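Local coordinates for acetyltransferase, GNAT family (Colwellia psychrerythraea, PDB 3IWG), which probably transfers acyl groups, most likely acetyl from acetyl-CoA as in other GNAT-family enzymes, to a substrate that is not known, at residues Ala22-Ser27 with Asp201-Glu206; Pro30-Trp35 with Ile243-Ser248. All blocks are in the same frame, centred on the assembly; numbering follows the deposited sequence. Where two conformers were deposited one is given.

How the contacts relate
Both contacts tie the 17-39 region, helices 17-26 and 33-39 with their connecting loop, to the second of the two GNAT-type regions of the chain. Both are buried; the centre of contact 1 lies about 13 Å from the centre of the chain, that of contact 2 about 4 Å. Contact 1 pairs helix 17-26 with the loop 201-206 through two stacked rings and a water. Contact 2 sets the start of helix 33-39 against strand 241-247 through a short carboxylate-hydroxyl bond and a small apolar patch. Gln204 joins the two: its OE1 probably accepts from Leu31 N at 2.9 Å. Phe24 CD1 also packs on Leu31 CD1.

Contact 1: residues Ala22-Ser27 with Asp201-Glu206; sequences AYFDSS and DQYQTE
Phe24 of helix 17-26 lays its ring against Tyr203 in the loop 201-206 as an offset stack, with centroids 4.8 Å apart and planes at 27°. From CB, which points toward the loop, the side chain runs with CG anti to the carbonyl carbon (chi1 -69°). This torsion brings Phe24 CD2 and CE2 over one face of Tyr203: Phe24 CD2 stands near its rim, 3.6 Å from Tyr203 CD2, and Phe24 CE2 follows at 3.8 Å from Tyr203 CE2. On its other face Tyr203 receives CB of Gln202, so the ring is sandwiched. Phe24 CD1 looks toward Gln204 OE1 at a loose 4.5 Å, and Tyr23 CD2 lies over the centre of one face of the Phe24 ring, 4.0 Å above its plane. A water lies between Phe24 O (2.6 Å) and Gln204 OE1 (3.0 Å), which probably also accepts from Leu31 N; the water can donate to either, though more acceptors than protons are in reach. Phe37 of helix 33-39 meets the Phe24 ring and touches Tyr203 and Gln204, while Gln68 of strand 65-71 packs on Phe24; the stack thus joins helix 17-26 to the loop between strands 190-199 and 207-214.

Contact 2: residues Pro30-Trp35 with Ile243-Ser248; sequences PLDGMW and ICSTES
Asp32, just before helix 33-39, comes nearest to strand 241-247 at Ser245, their CA atoms 7.1 Å apart, while Pro30 faces Ile243 with CA atoms 8.2 Å apart. The aspartate's two oxygens divide the work. Asp32 OD1 accepts a short hydrogen bond from Ser245 OG at 2.6 Å, the hydroxyl arriving from above the carboxylate plane, 42° out of it. Asp32 OD2 turns to the helix, where Trp35 N donates almost straight at 2.9 Å (168° at the hydrogen) into the anti lone pair; Met34 N adds a weak, strongly bent bond. With CG anti to the backbone N (chi1 -173°), the carboxylate can reach the first turn and the strand together, and bonds to both oxygens should fix its rotation. Nearer the start of the strand, Ile243 CD1 touches Pro30 CB and CG, each at 4.0 Å, and Ile243 CG2 also reaches Pro30 CG. Ile243 is buried, with Gln128 of strand 117-129 against its side chain. Cys244 and Thr246, pointing away from the loop, pack on helix 251-259. The arrangement is an N-cap whose capping residue is itself held by a strand, which sets the start of helix 33-39 on one side of strand 241-247, with helix 251-259 on the other, in step with the alternation of Ile243 and Ser245 with Cys244 and Thr246.

Contact 1: residues Ala22-Ser27 with Asp201-Glu206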
# COMPACT_ATOMS: atom_id res chain seq x y z
N ALA A 22 12.63 23.24 -6.09
CA ALA A 22 13.96 23.83 -6.21
C ALA A 22 14.98 22.94 -5.54
O ALA A 22 16.09 22.73 -6.06
CB ALA A 22 13.99 25.21 -5.64
N TYR A 23 14.61 22.37 -4.38
CA TYR A 23 15.50 21.42 -3.68
C TYR A 23 15.95 20.32 -4.63
O TYR A 23 17.13 20.14 -4.84
CB TYR A 23 14.80 20.86 -2.46
CG TYR A 23 15.62 19.85 -1.71
CD1 TYR A 23 16.75 20.23 -1.01
CD2 TYR A 23 15.25 18.54 -1.66
CE1 TYR A 23 17.51 19.31 -0.30
CE2 TYR A 23 15.98 17.60 -0.94
CZ TYR A 23 17.13 18.00 -0.28
OH TYR A 23 17.85 17.10 0.42
N PHE A 24 15.00 19.69 -5.30
CA PHE A 24 15.27 18.59 -6.22
C PHE A 24 16.01 19.02 -7.49
O PHE A 24 16.94 18.32 -7.92
CB PHE A 24 13.98 17.84 -6.55
CG PHE A 24 13.42 17.05 -5.34
CD1 PHE A 24 14.16 16.02 -4.77
CD2 PHE A 24 12.20 17.35 -4.79
CE1 PHE A 24 13.67 15.31 -3.66
CE2 PHE A 24 11.72 16.66 -3.68
CZ PHE A 24 12.46 15.64 -3.12
N ASP A 25 15.61 20.14 -8.07
CA ASP A 25 16.34 20.71 -9.20
C ASP A 25 17.85 20.91 -8.91
O ASP A 25 18.68 20.65 -9.78
CB ASP A 25 15.75 22.05 -9.65
CG ASP A 25 14.47 21.89 -10.45
OD1 ASP A 25 14.15 20.72 -10.77
OD2 ASP A 25 13.78 22.90 -10.75
N SER A 26 18.17 21.30 -7.67
CA SER A 26 19.53 21.55 -7.26
C SER A 26 20.34 20.25 -7.18
O SER A 26 21.53 20.35 -7.19
CB SER A 26 19.56 22.26 -5.88
OG SER A 26 19.31 21.32 -4.78
N SER A 27 19.73 19.07 -7.03
CA SER A 27 20.51 17.80 -6.87
C SER A 27 21.39 17.48 -8.10
O SER A 27 20.98 17.72 -9.23
CB SER A 27 19.60 16.59 -6.59
OG SER A 27 18.98 16.08 -7.76
N ASP A 201 6.67 9.98 -10.19
CA ASP A 201 5.54 10.78 -10.64
C ASP A 201 5.89 12.27 -10.87
O ASP A 201 5.21 12.94 -11.66
CB ASP A 201 4.34 10.58 -9.70
CG ASP A 201 3.71 9.18 -9.84
OD1 ASP A 201 4.00 8.44 -10.82
OD2 ASP A 201 2.95 8.80 -8.94
N GLN A 202 6.94 12.77 -10.21
CA GLN A 202 7.38 14.16 -10.35
C GLN A 202 8.89 14.29 -10.18
O GLN A 202 9.54 13.44 -9.60
CB GLN A 202 6.74 15.04 -9.28
CG GLN A 202 5.64 14.34 -8.49
CD GLN A 202 5.61 14.72 -7.01
OE1 GLN A 202 6.01 13.91 -6.14
NE2 GLN A 202 5.16 15.96 -6.71
N TYR A 203 9.43 15.39 -10.68
CA TYR A 203 10.83 15.78 -10.48
C TYR A 203 11.85 14.95 -11.21
O TYR A 203 12.85 15.50 -11.73
CB TYR A 203 11.23 15.77 -9.00
CG TYR A 203 10.28 16.50 -8.10
CD1 TYR A 203 9.91 17.81 -8.39
CD2 TYR A 203 9.72 15.89 -6.98
CE1 TYR A 203 9.01 18.50 -7.57
CE2 TYR A 203 8.84 16.59 -6.15
CZ TYR A 203 8.49 17.88 -6.46
OH TYR A 203 7.61 18.57 -5.67
N GLN A 204 11.67 13.63 -11.21
CA GLN A 204 12.69 12.78 -11.78
C GLN A 204 12.11 11.87 -12.84
O GLN A 204 12.59 10.74 -13.00
CB GLN A 204 13.38 12.00 -10.66
CG GLN A 204 13.93 12.94 -9.62
CD GLN A 204 14.78 12.31 -8.53
OE1 GLN A 204 15.45 13.03 -7.81
NE2 GLN A 204 14.74 10.98 -8.39
N THR A 205 11.14 12.38 -13.60
CA THR A 205 10.36 11.55 -14.53
C THR A 205 11.15 11.02 -15.74
O THR A 205 10.60 10.39 -16.62
CB THR A 205 9.12 12.32 -15.08
OG1 THR A 205 9.58 13.48 -15.78
CG2 THR A 205 8.18 12.74 -13.95
N GLU A 206 12.43 11.31 -15.81
CA GLU A 206 13.26 10.77 -16.87
C GLU A 206 14.02 9.51 -16.37
O GLU A 206 14.70 8.85 -17.14
CB GLU A 206 14.18 11.86 -17.47
CG GLU A 206 15.00 12.75 -16.45
CD GLU A 206 14.16 13.72 -15.49
OE1 GLU A 206 13.68 14.82 -15.90
OE2 GLU A 206 14.01 13.40 -14.30
O HOH W 1 16.24 15.87 -8.30

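Contact 2: residues Pro30-Trp35 with Ile243-Ser248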
# COMPACT_ATOMS: atom_id res chain seq x y z
N PRO A 30 19.69 12.43 -9.82
CA PRO A 30 18.42 12.07 -9.16
C PRO A 30 18.62 11.39 -7.79
O PRO A 30 19.54 10.58 -7.62
CB PRO A 30 17.75 11.14 -10.18
CG PRO A 30 18.95 10.61 -11.03
CD PRO A 30 19.85 11.80 -11.15
N LEU A 31 17.81 11.76 -6.81
CA LEU A 31 17.88 11.19 -5.48
C LEU A 31 17.05 9.91 -5.30
O LEU A 31 16.13 9.60 -6.07
CB LEU A 31 17.45 12.21 -4.44
CG LEU A 31 18.15 13.57 -4.55
CD1 LEU A 31 17.59 14.52 -3.53
CD2 LEU A 31 19.67 13.33 -4.39
N ASP A 32 17.37 9.17 -4.25
CA ASP A 32 16.75 7.90 -4.01
C ASP A 32 15.25 7.99 -3.74
O ASP A 32 14.82 8.56 -2.75
CB ASP A 32 17.35 7.19 -2.82
CG ASP A 32 16.80 5.81 -2.68
OD1 ASP A 32 17.28 4.95 -3.44
OD2 ASP A 32 15.83 5.60 -1.91
N GLY A 33 14.48 7.33 -4.58
CA GLY A 33 13.02 7.25 -4.42
C GLY A 33 12.45 6.88 -3.05
O GLY A 33 11.51 7.51 -2.58
N MSE A 34 13.01 5.86 -2.40
CA MSE A 34 12.44 5.42 -1.12
C MSE A 34 12.75 6.49 -0.09
O MSE A 34 11.88 6.88 0.65
CB MSE A 34 12.94 4.04 -0.65
CG MSE A 34 11.83 3.04 -0.28
SE MSE A 34 10.17 3.66 0.69
CE MSE A 34 8.86 3.14 -0.68
N TRP A 35 13.98 7.01 -0.11
CA TRP A 35 14.33 8.09 0.82
C TRP A 35 13.49 9.35 0.63
O TRP A 35 12.90 9.86 1.59
CB TRP A 35 15.80 8.42 0.74
CG TRP A 35 16.56 7.45 1.43
CD1 TRP A 35 17.04 6.30 0.93
CD2 TRP A 35 16.88 7.47 2.81
NE1 TRP A 35 17.70 5.59 1.92
CE2 TRP A 35 17.61 6.29 3.08
CE3 TRP A 35 16.63 8.38 3.84
CZ2 TRP A 35 18.10 5.97 4.35
CZ3 TRP A 35 17.12 8.07 5.12
CH2 TRP A 35 17.86 6.86 5.36
N ILE A 243 18.55 4.03 -12.53
CA ILE A 243 19.30 4.23 -11.33
C ILE A 243 18.94 3.13 -10.30
O ILE A 243 17.95 2.41 -10.46
CB ILE A 243 19.05 5.63 -10.74
CG1 ILE A 243 17.62 5.81 -10.27
CG2 ILE A 243 19.31 6.70 -11.78
CD1 ILE A 243 17.30 7.23 -9.68
N CYS A 244 19.79 2.93 -9.29
CA CYS A 244 19.39 2.14 -8.17
C CYS A 244 20.25 2.44 -6.98
O CYS A 244 21.25 3.14 -7.11
CB CYS A 244 19.42 0.63 -8.50
SG CYS A 244 20.98 0.00 -8.89
N SER A 245 19.85 1.92 -5.82
CA SER A 245 20.69 2.03 -4.63
C SER A 245 20.72 0.76 -3.82
O SER A 245 19.89 -0.08 -3.98
CB SER A 245 20.23 3.16 -3.74
OG SER A 245 18.94 2.90 -3.27
N THR A 246 21.72 0.61 -2.97
CA THR A 246 21.72 -0.47 -2.01
C THR A 246 22.50 -0.07 -0.79
O THR A 246 23.20 0.92 -0.81
CB THR A 246 22.29 -1.74 -2.63
OG1 THR A 246 22.03 -2.82 -1.75
CG2 THR A 246 23.80 -1.62 -2.90
N GLU A 247 22.39 -0.87 0.27
CA GLU A 247 23.04 -0.59 1.53
C GLU A 247 24.55 -0.84 1.43
O GLU A 247 24.99 -1.71 0.66
CB GLU A 247 22.48 -1.44 2.68
CG GLU A 247 20.98 -1.35 2.93
CD GLU A 247 20.10 -2.14 1.89
OE1 GLU A 247 20.58 -3.07 1.17
OE2 GLU A 247 18.91 -1.78 1.77
N SER A 248 25.32 -0.12 2.24
CA SER A 248 26.78 -0.27 2.19
C SER A 248 27.23 -1.65 2.60
O SER A 248 28.26 -2.09 2.13
CB SER A 248 27.54 0.81 2.98
OG SER A 248 26.86 1.16 4.16